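Local structure of GTPase-activating protein BEM3 (Saccharomyces cerevisiae S288C, 6FSF) at residues I37-I42 against F51-S56; N205-T210 against Y223-E228. The protein activates GTP hydrolysis by CDC42 and, less efficiently, RHO1, and binds phosphatidylinositol 3-phosphate; this chain is its tandem PX-PH part. All coordinates share one frame; numbering follows the deposited sequence.

Contact 1 of 2, residues I37-I42 against F51-S56; sequences ILIAII and FKFSKS
The ring of Phe53 lies across the side chain of Ile39, whose CB stands over one ring face, off centre toward the rim and 4.0 Å from the ring centroid. It is a CH-pi contact, widened by Ile39 CG2, 3.6 Å from Phe53 CZ. In Phe53, chi1 of 62° sets CG between the backbone N and carbonyl carbon, on the side of Ile39. Phe51 makes a similar CH-pi contact, but its ring runs alongside Ile41, with Ile41 CB 3.9 Å from the Phe51 centroid. CG1 of Ile41 also meets the edge of Phe53 in the ring plane, 3.8 Å from Phe53 CE2, and so bridges the two aromatics. The two strands form an antiparallel hairpin in the sheet of the PX domain. Ile39 and Phe53 are a hydrogen-bonded pair, joined by Ile39 N to Phe53 O and Phe53 N to Ile39 O, both 3.0 Å. Beta-branched isoleucines suit this extended backbone, and their flat partners spread over them; Tyr104 of helix 90-107 adds to the cover on Ile39. On the other sheet face Leu38 CD1 reaches Lys52 CB at 4.1 Å, while Lys52 NZ turns off to a salt bridge with Glu49.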
loop_
_atom_site.group_PDB
_atom_site.type_symbol
_atom_site.label_atom_id
_atom_site.label_comp_id
_atom_site.label_asym_id
_atom_site.label_seq_id
_atom_site.Cartn_x
_atom_site.Cartn_y
_atom_site.Cartn_z
ATOM N N ILE A 37 -2.378 -4.121 -4.510
ATOM C CA ILE A 37 -2.840 -3.565 -3.244
ATOM C C ILE A 37 -2.750 -4.661 -2.189
ATOM O O ILE A 37 -3.452 -5.676 -2.272
ATOM C CB ILE A 37 -4.269 -3.016 -3.365
ATOM C CG1 ILE A 37 -4.325 -1.925 -4.436
ATOM C CG2 ILE A 37 -4.762 -2.494 -2.025
ATOM C CD1 ILE A 37 -5.719 -1.625 -4.939
ATOM N N LEU A 38 -1.882 -4.460 -1.197
ATOM C CA LEU A 38 -1.699 -5.414 -0.107
ATOM C C LEU A 38 -2.631 -5.058 1.044
ATOM O O LEU A 38 -2.624 -3.922 1.527
ATOM C CB LEU A 38 -0.245 -5.415 0.369
ATOM C CG LEU A 38 0.121 -6.442 1.442
ATOM C CD1 LEU A 38 0.026 -7.854 0.884
ATOM C CD2 LEU A 38 1.510 -6.173 2.005
ATOM N N ILE A 39 -3.425 -6.030 1.486
ATOM C CA ILE A 39 -4.468 -5.814 2.481
ATOM C C ILE A 39 -4.303 -6.834 3.598
ATOM O O ILE A 39 -4.137 -8.030 3.332
ATOM C CB ILE A 39 -5.874 -5.920 1.861
ATOM C CG1 ILE A 39 -6.056 -4.872 0.769
ATOM C CG2 ILE A 39 -6.944 -5.782 2.937
ATOM C CD1 ILE A 39 -7.276 -5.095 -0.082
ATOM N N ALA A 40 -4.369 -6.366 4.842
ATOM C CA ALA A 40 -4.241 -7.227 6.007
ATOM C C ALA A 40 -5.597 -7.415 6.670
ATOM O O ALA A 40 -6.361 -6.459 6.831
ATOM C CB ALA A 40 -3.242 -6.645 7.007
ATOM N N ILE A 41 -5.889 -8.656 7.053
ATOM C CA ILE A 41 -7.110 -9.006 7.769
ATOM C C ILE A 41 -6.729 -9.338 9.205
ATOM O O ILE A 41 -5.833 -10.158 9.441
ATOM C CB ILE A 41 -7.842 -10.182 7.099
ATOM C CG1 ILE A 41 -8.357 -9.769 5.721
ATOM C CG2 ILE A 41 -8.993 -10.658 7.965
ATOM C CD1 ILE A 41 -9.412 -8.686 5.767
ATOM N N ILE A 42 -7.404 -8.700 10.158
ATOM C CA ILE A 42 -7.010 -8.727 11.561
ATOM C C ILE A 42 -8.203 -9.156 12.405
ATOM O O ILE A 42 -9.314 -8.646 12.224
ATOM C CB ILE A 42 -6.482 -7.352 12.019
ATOM C CG1 ILE A 42 -5.141 -7.054 11.344
ATOM C CG2 ILE A 42 -6.359 -7.297 13.534
ATOM C CD1 ILE A 42 -4.965 -5.603 10.941
ATOM N N PHE A 51 -4.068 -12.966 8.216
ATOM C CA PHE A 51 -3.470 -13.223 6.911
ATOM C C PHE A 51 -3.431 -11.927 6.115
ATOM O O PHE A 51 -4.020 -10.915 6.504
ATOM C CB PHE A 51 -4.232 -14.313 6.144
ATOM C CG PHE A 51 -5.676 -13.983 5.881
ATOM C CD1 PHE A 51 -6.654 -14.285 6.816
ATOM C CD2 PHE A 51 -6.060 -13.386 4.691
ATOM C CE1 PHE A 51 -7.985 -13.989 6.574
ATOM C CE2 PHE A 51 -7.389 -13.087 4.442
ATOM C CZ PHE A 51 -8.352 -13.388 5.386
ATOM N N LYS A 52 -2.716 -11.973 4.992
ATOM C CA LYS A 52 -2.688 -10.888 4.022
ATOM C C LYS A 52 -3.041 -11.435 2.645
ATOM O O LYS A 52 -2.912 -12.632 2.376
ATOM C CB LYS A 52 -1.315 -10.205 3.953
ATOM C CG LYS A 52 -0.737 -9.782 5.286
ATOM C CD LYS A 52 0.566 -9.029 5.071
ATOM C CE LYS A 52 1.409 -8.995 6.329
ATOM N NZ LYS A 52 1.781 -10.376 6.753
ATOM N N PHE A 53 -3.480 -10.540 1.766
ATOM C CA PHE A 53 -3.722 -10.900 0.379
ATOM C C PHE A 53 -3.419 -9.693 -0.497
ATOM O O PHE A 53 -3.272 -8.568 -0.016
ATOM C CB PHE A 53 -5.153 -11.409 0.161
ATOM C CG PHE A 53 -6.219 -10.397 0.471
ATOM C CD1 PHE A 53 -6.769 -9.623 -0.536
ATOM C CD2 PHE A 53 -6.684 -10.230 1.766
ATOM C CE1 PHE A 53 -7.758 -8.692 -0.259
ATOM C CE2 PHE A 53 -7.671 -9.300 2.052
ATOM C CZ PHE A 53 -8.209 -8.533 1.036
ATOM N N SER A 54 -3.321 -9.945 -1.799
ATOM C CA SER A 54 -2.913 -8.934 -2.761
ATOM C C SER A 54 -3.898 -8.917 -3.917
ATOM O O SER A 54 -4.279 -9.974 -4.427
ATOM C CB SER A 54 -1.497 -9.208 -3.273
ATOM O OG SER A 54 -1.099 -8.227 -4.212
ATOM N N LYS A 55 -4.312 -7.721 -4.325
ATOM C CA LYS A 55 -5.244 -7.561 -5.431
ATOM C C LYS A 55 -4.801 -6.391 -6.293
ATOM O O LYS A 55 -4.394 -5.349 -5.772
ATOM C CB LYS A 55 -6.676 -7.313 -4.938
ATOM C CG LYS A 55 -7.241 -8.402 -4.045
ATOM C CD LYS A 55 -7.560 -9.660 -4.832
ATOM C CE LYS A 55 -8.181 -10.711 -3.934
ATOM N NZ LYS A 55 -8.592 -11.926 -4.689
ATOM N N SER A 56 -4.880 -6.569 -7.608
ATOM C CA SER A 56 -4.713 -5.444 -8.511
ATOM C C SER A 56 -5.910 -4.506 -8.391
ATOM O O SER A 56 -6.979 -4.880 -7.899
ATOM C CB SER A 56 -4.562 -5.923 -9.955
ATOM O OG SER A 56 -5.800 -6.383 -10.473
#

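Contact 2 of 2, residues N205-T210 against Y223-E228; sequences NGFLIT and YYICTE
A beta hairpin of the PH domain brings Phe207 against Ile225, an antiparallel hydrogen-bonded pair in which the ring covers its partner's backbone as well as its side chain. Ile225 O sits over the centre of one ring face, 3.7 Å above the plane, and also accepts a hydrogen bond from Phe207 N at 2.9 Å. A chi1 of 45° turns Phe207 CG toward the partner strand. Phe207 CE2 lies 3.6 Å from Ile225 CB. An alanine in place of Phe207 would probably leave a gap beside Ile225 CB and CG2 and take away the ring face that lies against Ile225 O. Ile209 CD1 extends this apolar row, touching Ile225 CD1 at 3.7 Å, and strand 142-148 packs on Ile225 through Leu145 and Leu147. The opposite sheet face carries Leu208 and Tyr224, side by side: Leu208 CD1, a methyl of leucine's branched end, stands over the tyrosine ring, 3.9 Å from its centroid, in a CH-pi contact. Cys226 SG comes within 3.6 Å of Gly206 CA; a CB at Gly206 would run into that sulphur, so a residue without a side chain suits the place. At the hairpin's open end Thr227 N donates to Asn205 O at 3.2 Å, from above the carbonyl plane.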
loop_
_atom_site.group_PDB
_atom_site.type_symbol
_atom_site.label_atom_id
_atom_site.label_comp_id
_atom_site.label_asym_id
_atom_site.label_seq_id
_atom_site.Cartn_x
_atom_site.Cartn_y
_atom_site.Cartn_z
ATOM N N ASN A 205 5.668 12.908 2.267
ATOM C CA ASN A 205 6.353 11.970 3.158
ATOM C C ASN A 205 7.786 11.737 2.692
ATOM O O ASN A 205 8.310 10.624 2.753
ATOM C CB ASN A 205 5.595 10.643 3.252
ATOM C CG ASN A 205 4.136 10.827 3.608
ATOM O OD1 ASN A 205 3.782 11.692 4.411
ATOM N ND2 ASN A 205 3.278 10.014 3.009
ATOM N N GLY A 206 8.424 12.802 2.211
ATOM C CA GLY A 206 9.698 12.657 1.539
ATOM C C GLY A 206 10.898 13.199 2.287
ATOM O O GLY A 206 10.764 14.009 3.210
ATOM N N PHE A 207 12.082 12.745 1.883
ATOM C CA PHE A 207 13.338 13.217 2.441
ATOM C C PHE A 207 14.415 13.106 1.371
ATOM O O PHE A 207 14.257 12.396 0.375
ATOM C CB PHE A 207 13.730 12.434 3.700
ATOM C CG PHE A 207 13.573 10.946 3.565
ATOM C CD1 PHE A 207 12.431 10.312 4.027
ATOM C CD2 PHE A 207 14.567 10.181 2.980
ATOM C CE1 PHE A 207 12.283 8.943 3.906
ATOM C CE2 PHE A 207 14.427 8.811 2.856
ATOM C CZ PHE A 207 13.282 8.192 3.319
ATOM N N LEU A 208 15.516 13.820 1.588
ATOM C CA LEU A 208 16.614 13.892 0.633
ATOM C C LEU A 208 17.869 13.287 1.241
ATOM O O LEU A 208 18.249 13.632 2.365
ATOM C CB LEU A 208 16.881 15.340 0.211
ATOM C CG LEU A 208 18.171 15.590 -0.574
ATOM C CD1 LEU A 208 18.177 14.774 -1.858
ATOM C CD2 LEU A 208 18.350 17.071 -0.872
ATOM N N ILE A 209 18.515 12.397 0.493
ATOM C CA ILE A 209 19.793 11.808 0.875
ATOM C C ILE A 209 20.852 12.326 -0.090
ATOM O O ILE A 209 20.779 12.070 -1.298
ATOM C CB ILE A 209 19.739 10.273 0.869
ATOM C CG1 ILE A 209 18.642 9.774 1.811
ATOM C CG2 ILE A 209 21.083 9.692 1.268
ATOM C CD1 ILE A 209 18.596 8.268 1.954
ATOM N N THR A 210 21.831 13.057 0.441
ATOM C CA THR A 210 22.891 13.674 -0.355
ATOM C C THR A 210 24.207 12.973 -0.034
ATOM O O THR A 210 24.850 13.275 0.975
ATOM C CB THR A 210 22.982 15.172 -0.079
ATOM O OG1 THR A 210 21.702 15.781 -0.292
ATOM C CG2 THR A 210 23.996 15.819 -1.008
ATOM N N TYR A 223 19.389 11.850 -3.770
ATOM C CA TYR A 223 18.279 10.938 -4.025
ATOM C C TYR A 223 17.065 11.399 -3.229
ATOM O O TYR A 223 17.148 11.571 -2.011
ATOM C CB TYR A 223 18.620 9.487 -3.644
ATOM C CG TYR A 223 19.777 8.857 -4.408
ATOM C CD1 TYR A 223 20.432 9.537 -5.414
ATOM C CD2 TYR A 223 20.204 7.570 -4.122
ATOM C CE1 TYR A 223 21.484 8.975 -6.100
ATOM C CE2 TYR A 223 21.250 6.994 -4.822
ATOM C CZ TYR A 223 21.889 7.704 -5.806
ATOM O OH TYR A 223 22.936 7.149 -6.502
ATOM N N TYR A 224 15.940 11.585 -3.913
ATOM C CA TYR A 224 14.685 11.967 -3.276
ATOM C C TYR A 224 13.842 10.714 -3.067
ATOM O O TYR A 224 13.547 9.992 -4.026
ATOM C CB TYR A 224 13.938 12.998 -4.121
ATOM C CG TYR A 224 14.718 14.279 -4.320
ATOM C CD1 TYR A 224 14.548 15.359 -3.464
ATOM C CD2 TYR A 224 15.639 14.400 -5.353
ATOM C CE1 TYR A 224 15.266 16.530 -3.639
ATOM C CE2 TYR A 224 16.361 15.564 -5.534
ATOM C CZ TYR A 224 16.170 16.626 -4.675
ATOM O OH TYR A 224 16.885 17.788 -4.851
ATOM N N ILE A 225 13.468 10.452 -1.816
ATOM C CA ILE A 225 12.793 9.219 -1.435
ATOM C C ILE A 225 11.549 9.566 -0.630
ATOM O O ILE A 225 11.615 10.370 0.307
ATOM C CB ILE A 225 13.723 8.295 -0.624
ATOM C CG1 ILE A 225 14.955 7.925 -1.452
ATOM C CG2 ILE A 225 12.978 7.049 -0.174
ATOM C CD1 ILE A 225 16.108 7.399 -0.630
ATOM N N CYS A 226 10.422 8.959 -0.991
ATOM C CA CYS A 226 9.164 9.149 -0.289
ATOM C C CYS A 226 8.613 7.801 0.155
ATOM O O CYS A 226 8.807 6.782 -0.515
ATOM C CB CYS A 226 8.133 9.862 -1.173
ATOM S SG CYS A 226 8.607 11.521 -1.700
ATOM N N THR A 227 7.933 7.802 1.296
ATOM C CA THR A 227 7.231 6.629 1.789
ATOM C C THR A 227 5.742 6.749 1.485
ATOM O O THR A 227 5.241 7.806 1.101
ATOM C CB THR A 227 7.457 6.446 3.293
ATOM O OG1 THR A 227 7.235 7.689 3.972
ATOM C CG2 THR A 227 8.874 5.963 3.570
ATOM N N GLU A 228 5.028 5.637 1.666
ATOM C CA GLU A 228 3.599 5.630 1.383
ATOM C C GLU A 228 2.792 6.335 2.465
ATOM O O GLU A 228 1.707 6.856 2.181
ATOM C CB GLU A 228 3.105 4.194 1.205
ATOM C CG GLU A 228 3.679 3.502 -0.018
ATOM C CD GLU A 228 3.055 2.145 -0.260
ATOM O OE1 GLU A 228 3.689 1.125 0.082
ATOM O OE2 GLU A 228 1.922 2.102 -0.783
#

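In the fold
Contact 1 and contact 2 are both antiparallel hairpins, but each belongs to its own domain: 35-43 and 49-55 lie in the PX sheet, between 19-29 and 129-130, while 206-211 and 221-226 belong to the seven-stranded PH barrel, with helix 230-240. They follow in series along the chain, the first closing well before the second opens, with helices 57-70, 90-107 and 115-125 between them. Their centres are 26 Å apart and their nearest atoms about 8 Å, so they do not touch. The domains nevertheless meet at the end of contact 2: Glu228 bonds to Ser25 and Thr26 of strand 19-29, which borders contact 1, and Asn205 bonds to Asp94 of helix 90-107. These bonds tie the two domains together as a tandem.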